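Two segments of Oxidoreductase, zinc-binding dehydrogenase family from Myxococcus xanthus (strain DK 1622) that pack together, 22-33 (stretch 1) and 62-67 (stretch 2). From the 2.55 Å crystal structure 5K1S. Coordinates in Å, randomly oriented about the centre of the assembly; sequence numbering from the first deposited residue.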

# COMPACT_ATOMS: atom_id res chain seq x y z
N VAL A 22 -19.05 -6.90 34.30
CA VAL A 22 -18.86 -8.25 33.80
C VAL A 22 -19.89 -8.53 32.72
O VAL A 22 -21.04 -8.08 32.81
CB VAL A 22 -18.96 -9.30 34.93
CG1 VAL A 22 -18.60 -10.68 34.40
CG2 VAL A 22 -18.05 -8.92 36.09
N LEU A 23 -19.47 -9.26 31.69
CA LEU A 23 -20.34 -9.70 30.61
C LEU A 23 -20.41 -11.22 30.67
O LEU A 23 -19.43 -11.90 30.36
CB LEU A 23 -19.80 -9.23 29.25
CG LEU A 23 -20.64 -9.60 28.03
CD1 LEU A 23 -21.92 -8.78 27.98
CD2 LEU A 23 -19.83 -9.42 26.75
N ARG A 24 -21.57 -11.75 31.06
CA ARG A 24 -21.75 -13.18 31.19
C ARG A 24 -22.47 -13.81 30.00
O ARG A 24 -22.53 -15.04 29.93
CB ARG A 24 -22.52 -13.49 32.48
CG ARG A 24 -21.82 -12.96 33.72
CD ARG A 24 -22.34 -13.58 35.01
NE ARG A 24 -21.47 -13.24 36.14
CZ ARG A 24 -20.36 -13.91 36.46
NH1 ARG A 24 -19.98 -14.96 35.75
NH2 ARG A 24 -19.63 -13.52 37.50
N SER A 25 -22.99 -13.01 29.08
CA SER A 25 -23.54 -13.54 27.84
C SER A 25 -23.47 -12.45 26.77
O SER A 25 -23.91 -11.32 27.01
CB SER A 25 -24.99 -14.01 28.02
OG SER A 25 -25.87 -12.92 28.28
N PHE A 26 -22.90 -12.79 25.62
CA PHE A 26 -22.83 -11.84 24.52
C PHE A 26 -24.24 -11.45 24.09
O PHE A 26 -25.16 -12.27 24.10
CB PHE A 26 -22.07 -12.45 23.34
CG PHE A 26 -20.66 -12.85 23.66
CD1 PHE A 26 -19.70 -11.90 23.95
CD2 PHE A 26 -20.29 -14.19 23.67
CE1 PHE A 26 -18.40 -12.26 24.24
CE2 PHE A 26 -19.00 -14.56 23.96
CZ PHE A 26 -18.05 -13.59 24.25
N GLY A 27 -24.40 -10.18 23.72
CA GLY A 27 -25.70 -9.70 23.29
C GLY A 27 -25.86 -8.19 23.39
O GLY A 27 -24.96 -7.44 23.02
N GLU A 28 -27.02 -7.76 23.89
CA GLU A 28 -27.34 -6.34 23.94
C GLU A 28 -26.50 -5.63 25.00
O GLU A 28 -25.90 -6.24 25.88
CB GLU A 28 -28.83 -6.14 24.24
CG GLU A 28 -29.26 -6.68 25.59
CD GLU A 28 -30.71 -6.39 25.90
OE1 GLU A 28 -31.48 -6.11 24.96
OE2 GLU A 28 -31.08 -6.43 27.10
N ALA A 29 -26.48 -4.29 24.90
CA ALA A 29 -25.68 -3.48 25.81
C ALA A 29 -26.04 -3.73 27.26
O ALA A 29 -25.18 -3.62 28.14
CB ALA A 29 -25.86 -2.00 25.47
N GLY A 30 -27.30 -4.08 27.54
CA GLY A 30 -27.75 -4.30 28.90
C GLY A 30 -27.10 -5.48 29.60
O GLY A 30 -27.21 -5.58 30.82
N ASN A 31 -26.43 -6.36 28.85
CA ASN A 31 -25.77 -7.51 29.46
C ASN A 31 -24.57 -7.12 30.31
O ASN A 31 -24.08 -7.95 31.08
CB ASN A 31 -25.34 -8.50 28.38
CG ASN A 31 -26.52 -9.03 27.59
OD1 ASN A 31 -27.62 -8.49 27.66
ND2 ASN A 31 -26.28 -10.09 26.82
N LEU A 32 -24.08 -5.89 30.18
CA LEU A 32 -23.00 -5.39 31.02
C LEU A 32 -23.55 -5.03 32.39
O LEU A 32 -24.49 -4.23 32.50
CB LEU A 32 -22.34 -4.18 30.36
CG LEU A 32 -21.70 -4.40 28.99
CD1 LEU A 32 -21.33 -3.07 28.36
CD2 LEU A 32 -20.48 -5.30 29.09
N LYS A 33 -22.98 -5.61 33.44
CA LYS A 33 -23.48 -5.41 34.80
C LYS A 33 -22.32 -5.36 35.78
O LYS A 33 -21.44 -6.23 35.75
CB LYS A 33 -24.46 -6.53 35.19
N ILE A 62 -18.44 -4.37 19.33
CA ILE A 62 -18.30 -5.60 18.57
C ILE A 62 -17.95 -6.76 19.50
O ILE A 62 -18.53 -7.85 19.42
CB ILE A 62 -17.24 -5.43 17.46
CG1 ILE A 62 -17.58 -4.23 16.57
CG2 ILE A 62 -17.15 -6.69 16.61
CD1 ILE A 62 -16.47 -3.83 15.62
N ASN A 63 -17.00 -6.52 20.41
CA ASN A 63 -16.62 -7.54 21.38
C ASN A 63 -17.82 -7.99 22.20
O ASN A 63 -18.03 -9.20 22.39
CB ASN A 63 -15.51 -6.98 22.28
CG ASN A 63 -14.85 -8.05 23.14
OD1 ASN A 63 -15.00 -9.24 22.89
ND2 ASN A 63 -14.11 -7.61 24.14
N ARG A 64 -18.63 -7.04 22.67
CA ARG A 64 -19.76 -7.39 23.52
C ARG A 64 -20.75 -8.30 22.79
O ARG A 64 -21.41 -9.13 23.43
CB ARG A 64 -20.47 -6.12 24.00
CG ARG A 64 -21.76 -6.40 24.76
CD ARG A 64 -22.42 -5.13 25.25
NE ARG A 64 -22.65 -4.16 24.18
CZ ARG A 64 -23.53 -4.30 23.20
NH1 ARG A 64 -24.27 -5.39 23.11
NH2 ARG A 64 -23.65 -3.35 22.28
N ARG A 65 -20.89 -8.14 21.48
CA ARG A 65 -21.85 -8.93 20.71
C ARG A 65 -21.37 -10.35 20.43
O ARG A 65 -22.12 -11.12 19.82
CB ARG A 65 -22.15 -8.23 19.38
CG ARG A 65 -22.96 -6.95 19.52
CD ARG A 65 -23.12 -6.25 18.18
NE ARG A 65 -23.84 -4.98 18.32
CZ ARG A 65 -23.81 -4.00 17.43
NH1 ARG A 65 -23.10 -4.12 16.31
NH2 ARG A 65 -24.49 -2.88 17.65
N GLY A 66 -20.17 -10.71 20.87
CA GLY A 66 -19.62 -12.02 20.57
C GLY A 66 -18.95 -12.13 19.22
O GLY A 66 -18.60 -13.24 18.80
N ASN A 67 -18.75 -11.01 18.52
CA ASN A 67 -18.17 -11.01 17.19
C ASN A 67 -16.65 -10.95 17.20
O ASN A 67 -16.04 -10.79 16.14
CB ASN A 67 -18.74 -9.85 16.37
CG ASN A 67 -20.22 -10.04 16.06
OD1 ASN A 67 -20.68 -11.16 15.85
ND2 ASN A 67 -20.97 -8.94 16.04

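Stretch 1 is a loop whose two ends pair as strands, and it closes over the C-terminal turn of the helix in stretch 2, burying 365 Å² between them. At its base the backbone of V22 pairs with that of K33, V22 N to K33 O at 2.9 Å and K33 N to V22 O at 3.2 Å, so the intervening residues project as a single excursion. L23 points toward the helix end: its CD2 lies 3.7 Å from R64 O, and its CD1 meets the aliphatic part of the arginine, 4.0 Å from R64 CG. R24 and S25 make no contact with stretch 2, but S25 O accepts a hydrogen bond from N31 ND2 (2.7 Å, nearly linear), which ties the two sides of the loop together.

F26 turns toward the helix end with chi1 in the m well. Its ring receives G66 over one face, G66 CA standing 3.6 Å from the ring centroid of F26 in a CH-pi contact. G66 leaves the helix with positive phi in a Schellman motif, closed by G66 N to N63 O (3.0 Å) and N67 N to I62 O (3.3 Å). Glycine suits both that backbone and this packing: an ideal CB on G66 would sit only 3.0 Å from F26 CG. The backbone of F26 also contributes, its CA approaching R64 O at 3.2 Å in a CA-H...O contact.

The same carbonyl takes the one hydrogen bond between the stretches, G27 N to R64 O at 3.2 Å, and here the backbones come closest, G27 CA lying 4.7 Å from R65 CA. G27 has phi/psi of 159/-137, where a CB would be jammed against the preceding carbonyl and would also clash with N31 ND2. The R64 side chain, t at chi1 and chi2 and p at chi3, extends along the loop to G27, A29 and L32; with 140 Å² covered, R64 has the largest area of any residue here. Its NH1 is modelled only 2.2 Å from G27 O, too close to be read as a bond.

E28 points away, whereas A29 N lies over one face of the R64 guanidinium, with A29 CB 4.0 Å from R64 CZ. The 3-10 segment beginning at A29 is held by N31 N to E28 O (3.0 Å) and followed by L32 N to A29 O (3.2 Å). L32 then brings the end of its side chain to the arginine, L32 CG lying 3.9 Å from R64 CD, so that L23 and L32 both pack on the R64 methylenes before the chain returns to its pairing at K33.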